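Local coordinates for N-acetylglucosamine 2-epimerase (Xylella fastidiosa, PDB 3GT5), which probably interconverts N-acylglucosamine or a related sugar and its C2 epimer, at residues Gly125-Ile130 / Tyr186-Glu191; Glu180-Ala185 / Gln192-Arg197; Ala46-Leu51 / Ala97-Asp102; Gly31-Tyr36 / Val77-Ser82; Phe240-Phe245 / Leu292-Ala297. All coordinates share one frame; numbering follows the deposited sequence.

How the contacts relate
The helical hairpins are consistent with the (alpha/alpha)6-barrel of this family, to which all five contacts would belong. Along the chain, contacts 4 and 3 come first with alternating segments, then contacts 1 and 2, which alternate likewise, and finally contact 5. Contacts 1 and 2 have centres 11 Å apart and share helix 172-189. Contacts 3 and 4, also 11 Å apart, are joined by polar links from Arg-49 and His-50. Ile-130 of contact 1 packs on His-78 and Leu-81 of contact 4, and Phe-240 of contact 5 meets Trp-98 and His-50 of contact 3. Contact 5 lies across the chain's centre from contacts 1 and 4, centres 34 and 31 Å away.

Contact 1: residues Gly125-Ile130 / Tyr186-Glu191; sequences GLKVGI and YEASGE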
# COMPACT_ATOMS: atom_id res chain seq x y z
N GLY A 125 -3.49 -5.65 -14.47
CA GLY A 125 -4.09 -6.43 -15.55
C GLY A 125 -3.61 -6.00 -16.93
O GLY A 125 -3.30 -6.86 -17.78
N LEU A 126 -3.56 -4.69 -17.18
CA LEU A 126 -3.07 -4.20 -18.47
C LEU A 126 -1.56 -4.52 -18.65
O LEU A 126 -1.15 -4.90 -19.75
CB LEU A 126 -3.36 -2.69 -18.62
CG LEU A 126 -3.02 -2.01 -19.94
CD1 LEU A 126 -3.73 -2.73 -21.11
CD2 LEU A 126 -3.38 -0.55 -19.89
N LYS A 127 -0.76 -4.36 -17.59
CA LYS A 127 0.65 -4.66 -17.63
C LYS A 127 0.94 -6.09 -18.07
O LYS A 127 1.97 -6.31 -18.68
CB LYS A 127 1.33 -4.44 -16.28
CG LYS A 127 1.56 -2.95 -15.91
CD LYS A 127 2.30 -2.75 -14.57
CE LYS A 127 2.44 -1.23 -14.24
NZ LYS A 127 3.23 -1.01 -13.01
N VAL A 128 0.06 -7.03 -17.73
CA VAL A 128 0.27 -8.46 -18.07
C VAL A 128 -0.40 -8.81 -19.39
O VAL A 128 -0.42 -9.96 -19.80
CB VAL A 128 -0.11 -9.44 -16.95
CG1 VAL A 128 0.58 -9.05 -15.65
CG2 VAL A 128 -1.63 -9.61 -16.79
N GLY A 129 -0.93 -7.80 -20.06
CA GLY A 129 -1.40 -7.94 -21.45
C GLY A 129 -2.89 -8.09 -21.59
O GLY A 129 -3.36 -8.41 -22.67
N ILE A 130 -3.68 -7.84 -20.54
CA ILE A 130 -5.15 -7.91 -20.68
C ILE A 130 -5.63 -6.58 -21.28
O ILE A 130 -5.76 -5.56 -20.58
CB ILE A 130 -5.87 -8.24 -19.36
CG1 ILE A 130 -5.41 -9.59 -18.82
CG2 ILE A 130 -7.40 -8.23 -19.55
CD1 ILE A 130 -5.92 -9.91 -17.42
N TYR A 186 -0.31 4.95 -15.24
CA TYR A 186 0.57 5.60 -16.22
C TYR A 186 1.58 4.61 -16.79
O TYR A 186 1.80 4.57 -18.01
CB TYR A 186 1.33 6.76 -15.60
CG TYR A 186 2.42 7.31 -16.49
CD1 TYR A 186 2.10 8.03 -17.63
CD2 TYR A 186 3.78 7.10 -16.20
CE1 TYR A 186 3.12 8.54 -18.47
CE2 TYR A 186 4.79 7.63 -17.03
CZ TYR A 186 4.44 8.33 -18.16
OH TYR A 186 5.44 8.86 -18.95
N GLU A 187 2.19 3.83 -15.91
CA GLU A 187 3.20 2.86 -16.32
C GLU A 187 2.59 1.84 -17.26
O GLU A 187 3.23 1.42 -18.24
CB GLU A 187 3.82 2.18 -15.10
CG GLU A 187 4.71 3.08 -14.27
CD GLU A 187 5.13 2.45 -12.96
OE1 GLU A 187 4.55 1.42 -12.54
OE2 GLU A 187 6.06 3.01 -12.33
N ALA A 188 1.35 1.47 -17.01
CA ALA A 188 0.64 0.44 -17.82
C ALA A 188 0.10 0.97 -19.15
O ALA A 188 0.17 0.25 -20.13
CB ALA A 188 -0.46 -0.16 -17.03
N SER A 189 -0.39 2.21 -19.17
CA SER A 189 -1.15 2.73 -20.32
C SER A 189 -0.44 3.82 -21.12
O SER A 189 -0.82 4.09 -22.27
CB SER A 189 -2.48 3.32 -19.87
OG SER A 189 -2.27 4.47 -19.11
N GLY A 190 0.55 4.48 -20.51
CA GLY A 190 1.20 5.66 -21.05
C GLY A 190 0.37 6.94 -21.08
O GLY A 190 0.83 7.93 -21.63
N GLU A 191 -0.83 6.94 -20.52
CA GLU A 191 -1.67 8.16 -20.56
C GLU A 191 -1.17 9.20 -19.58
O GLU A 191 -1.13 8.96 -18.34
CB GLU A 191 -3.12 7.83 -20.30
CG GLU A 191 -3.72 6.87 -21.31
CD GLU A 191 -5.15 6.50 -21.01
OE1 GLU A 191 -5.55 5.35 -21.32
OE2 GLU A 191 -5.91 7.35 -20.49
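Lys-127 and Glu-187 supply the polar part of this contact, a salt bridge in which NZ meets OE1 at 2.8 Å, nearly along the C-O axis of the carboxylate. Both chains are extended beyond CG, and each has CG anti to its carbonyl carbon (chi1 -75° in Lys-127, -71° in Glu-187); the two cross obliquely. The other carboxylate oxygen, OE2, is hydrogen-bonded to the hydroxyl of Tyr-263, so the glutamate is held at both oxygens.

Beside the salt bridge the contact is apolar. Ala-188 turns its short side chain toward the other helix, and its CB lies 3.6 Å from Lys-127 CG, so the lysine's aliphatic part packs while its tip pairs. Leu-126 CD2 lies 4.1 Å from Ala-188 CB and 4.0 Å from Ser-189 CB; a branched leucine suits this place because it also reaches Met-137 of helix 133-147.

Gly-129 N to Leu-126 O and Ile-130 N to Gly-125 O close a Schellman motif, with Gly-129, at positive phi, as C-prime residue. Beyond the other helix Ser-189 OG, also hydrogen-bonded to Ala-185 O, accepts from Glu-191 N in an ST turn. Two neighbouring C-terminal helix ends meeting side by side is consistent with the inner helices of an (alpha/alpha)6-barrel.

Contact 2: residues Glu180-Ala185 / Gln192-Arg197; sequences EAMLAA and QRYLER
Arg-193 NH2 is gripped twice, by a salt bridge to Asp-138 and by a hydrogen bond to Tyr-194 OH at 3.1 Å that lies in the guanidinium plane, and this helps to fix the ring on which Ala-185 and Met-182 of the facing helix pack. Ala-185 CB sits over one ring face in a CH-pi contact, 3.9 Å from the centroid; a methyl is small enough to let the tyrosine lie close. Arg-193 CG lies over the opposite face. Met-182, bent at chi2 (-63°), brings SD obliquely to 3.7 Å from Tyr-194 CD1, a Met-aromatic contact, while its CB rests 3.3 Å from Tyr-194 O. Farther round the helices, Leu-183 CD2 touches Leu-195 CD1 at 3.8 Å, near Leu-260 of helix 247-263. The segments of this helical hairpin run nearly antiparallel, at 154°, with axes 7.7 Å apart. Its chemistry implies a buried seam joined by dispersion, sulfur and CH-pi contacts, while the tyrosine hydroxyl is held by Arg-193 rather than by the facing helix.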
# COMPACT_ATOMS: atom_id res chain seq x y z
N GLU A 180 -0.27 6.26 -5.85
CA GLU A 180 0.34 4.99 -6.22
C GLU A 180 -0.36 4.31 -7.41
O GLU A 180 0.34 3.85 -8.35
CB GLU A 180 0.31 4.07 -4.99
CG GLU A 180 0.73 2.64 -5.21
CD GLU A 180 0.31 1.73 -4.02
OE1 GLU A 180 -0.47 2.19 -3.13
OE2 GLU A 180 0.73 0.54 -3.95
N ALA A 181 -1.71 4.26 -7.37
CA ALA A 181 -2.49 3.64 -8.44
C ALA A 181 -2.38 4.41 -9.72
O ALA A 181 -2.32 3.80 -10.79
CB ALA A 181 -4.00 3.49 -8.06
N MET A 182 -2.31 5.75 -9.62
CA MET A 182 -2.19 6.58 -10.81
C MET A 182 -0.83 6.43 -11.48
O MET A 182 -0.76 6.40 -12.72
CB MET A 182 -2.54 8.04 -10.53
CG MET A 182 -4.02 8.28 -10.26
SD MET A 182 -5.19 7.89 -11.64
CE MET A 182 -6.75 8.19 -10.73
N LEU A 183 0.23 6.26 -10.67
CA LEU A 183 1.54 5.94 -11.20
C LEU A 183 1.54 4.60 -11.93
O LEU A 183 2.07 4.49 -13.05
CB LEU A 183 2.60 5.98 -10.11
CG LEU A 183 2.97 7.34 -9.54
CD1 LEU A 183 3.72 7.23 -8.18
CD2 LEU A 183 3.76 8.16 -10.57
N ALA A 184 0.95 3.57 -11.32
CA ALA A 184 0.80 2.26 -11.97
C ALA A 184 0.00 2.35 -13.29
O ALA A 184 0.36 1.70 -14.28
CB ALA A 184 0.14 1.29 -11.04
N ALA A 185 -1.06 3.16 -13.29
CA ALA A 185 -1.95 3.34 -14.46
C ALA A 185 -1.14 3.97 -15.60
O ALA A 185 -1.30 3.58 -16.79
CB ALA A 185 -3.16 4.21 -14.08
N GLN A 192 -0.90 10.40 -20.09
CA GLN A 192 -0.39 11.49 -19.32
C GLN A 192 -1.31 11.90 -18.20
O GLN A 192 -0.79 12.34 -17.15
CB GLN A 192 -0.08 12.74 -20.21
CG GLN A 192 0.87 13.79 -19.56
CD GLN A 192 2.27 13.28 -19.31
OE1 GLN A 192 2.68 12.21 -19.85
NE2 GLN A 192 3.05 14.02 -18.49
N ARG A 193 -2.62 11.77 -18.39
CA ARG A 193 -3.57 12.26 -17.36
C ARG A 193 -3.34 11.55 -16.02
O ARG A 193 -3.52 12.14 -14.95
CB ARG A 193 -5.02 12.13 -17.77
CG ARG A 193 -5.63 10.71 -17.77
CD ARG A 193 -7.00 10.71 -18.41
NE ARG A 193 -7.56 9.35 -18.38
CZ ARG A 193 -8.79 9.02 -18.71
NH1 ARG A 193 -9.64 9.93 -19.13
NH2 ARG A 193 -9.17 7.74 -18.64
N TYR A 194 -3.00 10.27 -16.09
CA TYR A 194 -2.74 9.53 -14.86
C TYR A 194 -1.52 9.99 -14.12
O TYR A 194 -1.58 10.12 -12.89
CB TYR A 194 -2.64 8.03 -15.16
CG TYR A 194 -3.84 7.43 -15.79
CD1 TYR A 194 -5.13 7.72 -15.32
CD2 TYR A 194 -3.72 6.55 -16.86
CE1 TYR A 194 -6.23 7.15 -15.87
CE2 TYR A 194 -4.82 5.95 -17.40
CZ TYR A 194 -6.10 6.26 -16.92
OH TYR A 194 -7.24 5.64 -17.45
N LEU A 195 -0.41 10.22 -14.84
CA LEU A 195 0.81 10.73 -14.23
C LEU A 195 0.61 12.13 -13.62
O LEU A 195 1.09 12.43 -12.51
CB LEU A 195 1.93 10.77 -15.27
CG LEU A 195 3.27 11.29 -14.81
CD1 LEU A 195 3.82 10.46 -13.58
CD2 LEU A 195 4.30 11.36 -16.05
N GLU A 196 -0.15 12.96 -14.35
CA GLU A 196 -0.38 14.31 -13.90
C GLU A 196 -1.30 14.35 -12.66
O GLU A 196 -1.09 15.16 -11.74
CB GLU A 196 -0.93 15.17 -15.03
CG GLU A 196 0.13 15.31 -16.17
CD GLU A 196 1.30 16.27 -15.95
OE1 GLU A 196 1.38 16.99 -14.93
OE2 GLU A 196 2.18 16.29 -16.87
N ARG A 197 -2.25 13.45 -12.61
CA ARG A 197 -3.12 13.37 -11.42
C ARG A 197 -2.31 12.89 -10.24
O ARG A 197 -2.49 13.36 -9.10
CB ARG A 197 -4.31 12.49 -11.69
CG ARG A 197 -5.27 12.31 -10.55
CD ARG A 197 -5.85 13.61 -10.05
NE ARG A 197 -6.49 14.41 -11.08
CZ ARG A 197 -7.76 14.33 -11.46
NH1 ARG A 197 -8.60 13.42 -10.95
NH2 ARG A 197 -8.21 15.17 -12.39

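Contact 3: residues Ala46-Leu51 / Ala97-Asp102; sequences ATHRHL and AWTLCD
Arg-49 and Leu-100 satisfy each other's backbone as an antiparallel hydrogen-bonded pair, Arg-49 N to Leu-100 O at 2.9 Å and Leu-100 N to Arg-49 O at 2.8 Å. Leu-51 N gives to Trp-98 O at 2.8 Å, and Asp-102 N to Thr-47 O at 3.2 Å. His-50 N, in a non-hydrogen-bonded pair with Thr-99, finds its acceptor in His-35 ND1.

Side-chain groups are also well provided. His-48 binds Tyr-36 through ND1 and Glu-106 through NE2, and Glu-106 also takes Thr-99 OG1. The planar guanidinium of Arg-49 suits a site rich in acceptors: NH2 meets Ala-46 O at 2.9 Å and forms a salt bridge with Asp-28, while NH1 reaches Gly-31 O. His-50 ND1 N-caps helix 51-68 at Val-52 N. Its CG stands anti to the backbone N (chi1 -160°), and the ring, turned about chi2 (-66°), brings CE1 over the Trp-98 face, 3.4 Å from CZ2, in a T-shaped pair.

Trp-98 and Thr-99 both face Asp-107 of strand 104-111 in a classic beta bulge. Strand 48-50 forms an edge of its sheet, strand 99-101 lies between it and 104-111, and helix 71-88 packs beside Arg-49 and Leu-100.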
# COMPACT_ATOMS: atom_id res chain seq x y z
N ALA A 46 -12.76 -18.77 5.68
CA ALA A 46 -12.80 -18.99 4.23
C ALA A 46 -13.92 -18.21 3.56
O ALA A 46 -13.91 -18.06 2.35
CB ALA A 46 -12.96 -20.50 3.90
N THR A 47 -14.90 -17.77 4.34
CA THR A 47 -16.10 -17.17 3.80
C THR A 47 -16.08 -15.62 3.71
O THR A 47 -16.74 -15.04 2.85
CB THR A 47 -17.33 -17.62 4.62
OG1 THR A 47 -18.52 -17.14 4.00
CG2 THR A 47 -17.28 -17.14 6.02
N HIS A 48 -15.39 -14.96 4.62
CA HIS A 48 -15.39 -13.50 4.63
C HIS A 48 -14.33 -13.00 3.64
O HIS A 48 -13.19 -13.48 3.67
CB HIS A 48 -15.07 -12.94 6.01
CG HIS A 48 -15.45 -11.49 6.16
ND1 HIS A 48 -14.54 -10.46 6.07
CD2 HIS A 48 -16.66 -10.91 6.33
CE1 HIS A 48 -15.18 -9.30 6.19
NE2 HIS A 48 -16.47 -9.55 6.34
N ARG A 49 -14.72 -12.05 2.78
CA ARG A 49 -13.81 -11.47 1.78
C ARG A 49 -13.81 -9.93 1.82
O ARG A 49 -14.84 -9.28 2.09
CB ARG A 49 -14.15 -11.97 0.37
CG ARG A 49 -14.13 -13.50 0.18
CD ARG A 49 -12.74 -14.13 0.29
NE ARG A 49 -12.92 -15.59 0.36
CZ ARG A 49 -13.07 -16.40 -0.69
NH1 ARG A 49 -13.02 -15.97 -1.94
NH2 ARG A 49 -13.29 -17.70 -0.46
N HIS A 50 -12.64 -9.37 1.56
CA HIS A 50 -12.41 -7.96 1.64
C HIS A 50 -11.87 -7.44 0.32
O HIS A 50 -10.91 -8.01 -0.26
CB HIS A 50 -11.40 -7.64 2.76
CG HIS A 50 -11.46 -6.22 3.22
ND1 HIS A 50 -11.11 -5.14 2.42
CD2 HIS A 50 -11.89 -5.69 4.39
CE1 HIS A 50 -11.26 -4.01 3.11
NE2 HIS A 50 -11.75 -4.32 4.31
N LEU A 51 -12.43 -6.32 -0.12
CA LEU A 51 -12.00 -5.73 -1.39
C LEU A 51 -10.50 -5.47 -1.42
O LEU A 51 -9.90 -5.67 -2.46
CB LEU A 51 -12.76 -4.42 -1.66
CG LEU A 51 -12.47 -3.71 -2.97
CD1 LEU A 51 -12.87 -4.57 -4.19
CD2 LEU A 51 -13.21 -2.35 -2.94
N ALA A 97 -18.30 -3.70 -3.69
CA ALA A 97 -18.53 -4.14 -2.32
C ALA A 97 -17.21 -4.09 -1.55
O ALA A 97 -16.21 -4.64 -2.01
CB ALA A 97 -19.12 -5.55 -2.29
N TRP A 98 -17.24 -3.46 -0.37
CA TRP A 98 -16.10 -3.41 0.54
C TRP A 98 -15.81 -4.77 1.17
O TRP A 98 -14.66 -5.23 1.21
CB TRP A 98 -16.39 -2.32 1.60
CG TRP A 98 -15.28 -1.98 2.55
CD1 TRP A 98 -15.34 -2.04 3.91
CD2 TRP A 98 -13.97 -1.45 2.24
NE1 TRP A 98 -14.17 -1.63 4.46
CE2 TRP A 98 -13.31 -1.24 3.46
CE3 TRP A 98 -13.30 -1.10 1.04
CZ2 TRP A 98 -12.02 -0.73 3.54
CZ3 TRP A 98 -12.00 -0.58 1.13
CH2 TRP A 98 -11.38 -0.40 2.37
N THR A 99 -16.85 -5.42 1.71
CA THR A 99 -16.73 -6.77 2.24
C THR A 99 -17.91 -7.66 1.78
O THR A 99 -19.03 -7.18 1.50
CB THR A 99 -16.67 -6.75 3.77
OG1 THR A 99 -17.84 -6.11 4.25
CG2 THR A 99 -15.45 -5.98 4.33
N LEU A 100 -17.62 -8.95 1.66
CA LEU A 100 -18.58 -9.95 1.23
C LEU A 100 -18.54 -11.07 2.24
O LEU A 100 -17.52 -11.30 2.89
CB LEU A 100 -18.23 -10.52 -0.14
CG LEU A 100 -18.07 -9.57 -1.34
CD1 LEU A 100 -17.15 -10.17 -2.41
CD2 LEU A 100 -19.42 -9.26 -1.92
N CYS A 101 -19.66 -11.74 2.38
CA CYS A 101 -19.70 -12.96 3.16
C CYS A 101 -20.49 -13.98 2.35
O CYS A 101 -21.67 -13.76 2.02
CB CYS A 101 -20.30 -12.74 4.53
SG CYS A 101 -20.27 -14.30 5.42
N ASP A 102 -19.81 -15.06 1.97
CA ASP A 102 -20.31 -16.07 1.03
C ASP A 102 -20.87 -15.48 -0.27
O ASP A 102 -21.94 -15.87 -0.73
CB ASP A 102 -21.32 -16.98 1.73
CG ASP A 102 -21.07 -18.47 1.46
OD1 ASP A 102 -20.03 -18.81 0.85
OD2 ASP A 102 -21.93 -19.30 1.87

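Contact 4: residues Gly31-Tyr36 / Val77-Ser82; sequences GGFFHY and VHHGLS
His-79 reaches from helix 71-88 to the loop and gives NE2-H to Gly-32 O, at 2.8 Å. The acceptor lies near the imidazole plane, but the bond is bent, with 140° at the hydrogen. The CB points toward the loop, and CG, anti to the backbone N (chi1 -179°), continues outward, where a long, flat donor is well suited to a backbone carbonyl.

The tight part lies around Phe-33. Gly-80 has no side chain, and Phe-33 CE2 comes to 3.4 Å from its CA, a closeness that glycine in the helix allows. The edge of the His-79 ring faces the Phe-33 ring in a T-shaped pair, planes at 76° and centroids 5.7 Å apart. Phe-33 also meets Phe-57, so the loop sends it between helices 51-68 and 71-88.

The other side is looser and hydrated. One water accepts from Gly-32 N at 2.9 Å and donates to His-79 O at 2.8 Å; it lies over the centre of the His-79 ring. Glycines suit the loop here: at Gly-31 a CB would jam against the carbonyl oxygen of the residue before, and Gly-32 takes positive phi.

NE2 also has a weak second acceptor, Asp-28 O. Chemically, then, His-79 serves as a donor at NE2, and two backbone carbonyls around that atom would probably favour keeping the proton there.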
# COMPACT_ATOMS: atom_id res chain seq x y z
N GLY A 31 -14.12 -19.07 -6.61
CA GLY A 31 -14.12 -17.62 -6.86
C GLY A 31 -13.13 -16.86 -5.95
O GLY A 31 -13.18 -16.97 -4.72
N GLY A 32 -12.23 -16.09 -6.58
CA GLY A 32 -11.27 -15.23 -5.89
C GLY A 32 -10.27 -15.99 -5.03
O GLY A 32 -9.92 -17.16 -5.32
N PHE A 33 -9.85 -15.34 -3.95
CA PHE A 33 -8.84 -15.85 -3.04
C PHE A 33 -9.39 -15.89 -1.62
O PHE A 33 -10.26 -15.09 -1.26
CB PHE A 33 -7.59 -14.95 -3.08
CG PHE A 33 -7.04 -14.73 -4.44
CD1 PHE A 33 -6.22 -15.68 -5.06
CD2 PHE A 33 -7.37 -13.60 -5.16
CE1 PHE A 33 -5.69 -15.44 -6.37
CE2 PHE A 33 -6.89 -13.40 -6.44
CZ PHE A 33 -6.04 -14.32 -7.04
N PHE A 34 -8.85 -16.81 -0.82
CA PHE A 34 -9.09 -16.79 0.62
C PHE A 34 -8.26 -15.62 1.19
O PHE A 34 -7.16 -15.31 0.70
CB PHE A 34 -8.67 -18.10 1.28
CG PHE A 34 -9.36 -19.30 0.71
CD1 PHE A 34 -10.72 -19.52 0.97
CD2 PHE A 34 -8.66 -20.20 -0.09
CE1 PHE A 34 -11.38 -20.64 0.43
CE2 PHE A 34 -9.34 -21.31 -0.64
CZ PHE A 34 -10.69 -21.52 -0.36
N HIS A 35 -8.79 -14.97 2.22
CA HIS A 35 -8.19 -13.73 2.74
C HIS A 35 -7.67 -13.78 4.18
O HIS A 35 -7.15 -12.79 4.67
CB HIS A 35 -9.20 -12.58 2.59
CG HIS A 35 -9.53 -12.26 1.18
ND1 HIS A 35 -10.54 -11.38 0.83
CD2 HIS A 35 -8.99 -12.69 0.01
CE1 HIS A 35 -10.59 -11.28 -0.49
NE2 HIS A 35 -9.65 -12.04 -1.01
N TYR A 36 -7.78 -14.93 4.87
CA TYR A 36 -7.37 -15.03 6.27
C TYR A 36 -6.48 -16.27 6.46
O TYR A 36 -6.96 -17.41 6.32
CB TYR A 36 -8.61 -15.12 7.16
CG TYR A 36 -9.46 -13.85 7.24
CD1 TYR A 36 -9.31 -12.94 8.29
CD2 TYR A 36 -10.42 -13.59 6.29
CE1 TYR A 36 -10.10 -11.81 8.38
CE2 TYR A 36 -11.21 -12.45 6.36
CZ TYR A 36 -11.05 -11.57 7.42
OH TYR A 36 -11.85 -10.47 7.49
N VAL A 77 -3.93 -14.05 -11.96
CA VAL A 77 -4.33 -12.64 -12.27
C VAL A 77 -5.74 -12.61 -12.88
O VAL A 77 -6.61 -11.83 -12.42
CB VAL A 77 -3.30 -11.93 -13.21
CG1 VAL A 77 -3.84 -10.56 -13.74
CG2 VAL A 77 -1.96 -11.72 -12.53
N HIS A 78 -5.97 -13.46 -13.90
CA HIS A 78 -7.33 -13.57 -14.51
C HIS A 78 -8.44 -13.99 -13.51
O HIS A 78 -9.50 -13.37 -13.43
CB HIS A 78 -7.30 -14.58 -15.70
CG HIS A 78 -6.71 -14.01 -16.96
ND1 HIS A 78 -5.36 -13.78 -17.12
CD2 HIS A 78 -7.29 -13.62 -18.13
CE1 HIS A 78 -5.13 -13.29 -18.34
NE2 HIS A 78 -6.29 -13.19 -18.96
N HIS A 79 -8.17 -15.01 -12.72
CA HIS A 79 -9.07 -15.46 -11.69
C HIS A 79 -9.42 -14.33 -10.70
O HIS A 79 -10.58 -14.14 -10.36
CB HIS A 79 -8.40 -16.66 -10.97
CG HIS A 79 -9.19 -17.28 -9.87
ND1 HIS A 79 -10.14 -18.26 -10.10
CD2 HIS A 79 -9.11 -17.14 -8.52
CE1 HIS A 79 -10.66 -18.64 -8.94
NE2 HIS A 79 -10.03 -17.99 -7.96
N GLY A 80 -8.38 -13.61 -10.23
CA GLY A 80 -8.58 -12.52 -9.28
C GLY A 80 -9.36 -11.36 -9.86
O GLY A 80 -10.22 -10.78 -9.18
N LEU A 81 -9.05 -10.99 -11.09
CA LEU A 81 -9.81 -9.93 -11.75
C LEU A 81 -11.27 -10.31 -12.01
O LEU A 81 -12.16 -9.45 -11.91
CB LEU A 81 -9.12 -9.48 -13.03
CG LEU A 81 -7.85 -8.68 -12.83
CD1 LEU A 81 -7.08 -8.62 -14.10
CD2 LEU A 81 -8.18 -7.23 -12.31
N SER A 82 -11.56 -11.58 -12.32
CA SER A 82 -12.94 -12.02 -12.45
C SER A 82 -13.72 -11.82 -11.16
O SER A 82 -14.85 -11.38 -11.18
CB SER A 82 -13.08 -13.50 -12.88
OG SER A 82 -12.43 -13.66 -14.12
O HOH W 1 -12.62 -15.82 -9.43

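Contact 5: residues Phe240-Phe245 / Leu292-Ala297; sequences FRPWGF and LCYGFA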
# COMPACT_ATOMS: atom_id res chain seq x y z
N PHE A 240 -7.43 1.14 9.04
CA PHE A 240 -7.18 2.07 7.94
C PHE A 240 -7.04 3.51 8.35
O PHE A 240 -6.47 4.31 7.59
CB PHE A 240 -8.30 1.94 6.89
CG PHE A 240 -8.39 0.56 6.29
CD1 PHE A 240 -7.47 0.13 5.35
CD2 PHE A 240 -9.35 -0.33 6.72
CE1 PHE A 240 -7.54 -1.18 4.80
CE2 PHE A 240 -9.42 -1.64 6.16
CZ PHE A 240 -8.52 -2.04 5.21
N ARG A 241 -7.54 3.85 9.54
CA ARG A 241 -7.60 5.24 10.03
C ARG A 241 -7.11 5.29 11.49
O ARG A 241 -7.85 5.70 12.38
CB ARG A 241 -9.03 5.79 9.95
CG ARG A 241 -9.54 5.98 8.51
CD ARG A 241 -10.91 6.62 8.51
NE ARG A 241 -11.53 6.52 7.19
CZ ARG A 241 -12.77 6.93 6.90
NH1 ARG A 241 -13.56 7.52 7.82
NH2 ARG A 241 -13.21 6.79 5.66
N PRO A 242 -5.83 4.91 11.70
CA PRO A 242 -5.27 4.92 13.05
C PRO A 242 -5.04 6.35 13.53
O PRO A 242 -5.01 7.27 12.73
CB PRO A 242 -3.92 4.20 12.86
CG PRO A 242 -3.53 4.46 11.48
CD PRO A 242 -4.84 4.53 10.69
N TRP A 243 -4.87 6.54 14.82
CA TRP A 243 -4.55 7.88 15.32
C TRP A 243 -3.03 8.10 15.40
O TRP A 243 -2.29 7.21 15.83
CB TRP A 243 -5.15 8.13 16.71
CG TRP A 243 -4.95 9.59 17.14
CD1 TRP A 243 -5.79 10.64 16.86
CD2 TRP A 243 -3.87 10.14 17.92
NE1 TRP A 243 -5.27 11.81 17.36
CE2 TRP A 243 -4.11 11.53 18.03
CE3 TRP A 243 -2.71 9.60 18.50
CZ2 TRP A 243 -3.25 12.38 18.73
CZ3 TRP A 243 -1.84 10.45 19.20
CH2 TRP A 243 -2.10 11.82 19.29
N GLY A 244 -2.58 9.31 15.06
CA GLY A 244 -1.18 9.72 15.25
C GLY A 244 -0.46 9.84 13.91
O GLY A 244 -1.02 9.40 12.88
N PHE A 245 0.73 10.45 13.91
CA PHE A 245 1.57 10.43 12.72
C PHE A 245 2.04 9.02 12.49
O PHE A 245 2.47 8.34 13.42
CB PHE A 245 2.78 11.35 12.85
CG PHE A 245 2.47 12.80 12.72
CD1 PHE A 245 2.18 13.33 11.48
CD2 PHE A 245 2.52 13.64 13.82
CE1 PHE A 245 1.93 14.66 11.32
CE2 PHE A 245 2.26 15.02 13.67
CZ PHE A 245 1.96 15.52 12.42
N LEU A 292 11.01 0.27 13.25
CA LEU A 292 10.27 1.52 13.31
C LEU A 292 8.94 1.30 14.03
O LEU A 292 8.13 0.41 13.66
CB LEU A 292 10.01 2.03 11.90
CG LEU A 292 11.21 2.43 11.06
CD1 LEU A 292 10.73 2.66 9.61
CD2 LEU A 292 11.84 3.67 11.62
N CYS A 293 8.69 2.13 15.06
CA CYS A 293 7.41 2.13 15.78
C CYS A 293 6.25 2.60 14.89
O CYS A 293 6.48 3.27 13.87
CB CYS A 293 7.51 3.04 17.01
SG CYS A 293 8.67 2.40 18.23
N TYR A 294 5.04 2.24 15.27
CA TYR A 294 3.85 2.47 14.43
C TYR A 294 3.42 3.94 14.35
O TYR A 294 3.01 4.40 13.27
CB TYR A 294 2.70 1.66 14.94
CG TYR A 294 1.50 1.53 14.04
CD1 TYR A 294 1.63 1.14 12.70
CD2 TYR A 294 0.23 1.69 14.55
CE1 TYR A 294 0.50 0.94 11.90
CE2 TYR A 294 -0.90 1.52 13.76
CZ TYR A 294 -0.75 1.15 12.44
OH TYR A 294 -1.89 0.94 11.70
N GLY A 295 3.49 4.65 15.47
CA GLY A 295 2.85 5.97 15.56
C GLY A 295 3.49 6.88 16.58
O GLY A 295 4.02 6.42 17.60
N PHE A 296 3.50 8.17 16.27
CA PHE A 296 3.91 9.18 17.24
C PHE A 296 2.95 10.36 17.22
O PHE A 296 2.32 10.67 16.19
CB PHE A 296 5.39 9.60 17.11
CG PHE A 296 5.77 10.17 15.77
CD1 PHE A 296 5.66 11.51 15.51
CD2 PHE A 296 6.31 9.34 14.80
CE1 PHE A 296 6.08 12.04 14.29
CE2 PHE A 296 6.68 9.86 13.55
CZ PHE A 296 6.56 11.19 13.29
N ALA A 297 2.77 10.95 18.40
CA ALA A 297 1.86 12.10 18.56
C ALA A 297 2.51 13.36 18.02
O ALA A 297 3.71 13.40 17.72
CB ALA A 297 1.50 12.26 20.08
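Phe-245 lays its CB over the face of the Phe-296 ring, 3.8 Å from the centroid, in a CH-pi contact. The two rings are near parallel, at 30°, but slid apart with centroids 5.6 Å from each other. Phe-296 has CG between its backbone N and carbonyl carbon (chi1 59°), which brings CG back toward Phe-245, although its CB points away. Backbone bonds hold the pair in place: Phe-245 N to Phe-296 O at 2.8 Å and Phe-296 N to Phe-245 O at 3.0 Å make a single antiparallel bridge. It adds the loop before helix 247-263 to the edge strand 295-296, where Tyr-294 and Gly-295 both face Asp-304 in a classic beta bulge. Gly-244 suits its place because at its backbone angles a CB would jam against the carbonyl oxygen of Trp-243 and also lie close to Phe-296 O. Trp-243 brings its benzo edge to Ala-297, CH2 to CB 3.7 Å, while NE1 bonds to Trp-229 O. Pro-242 and Tyr-294 cross at about a right angle, the proline CG lying 3.9 Å from OH, and the tyrosine ring stacks on Tyr-308.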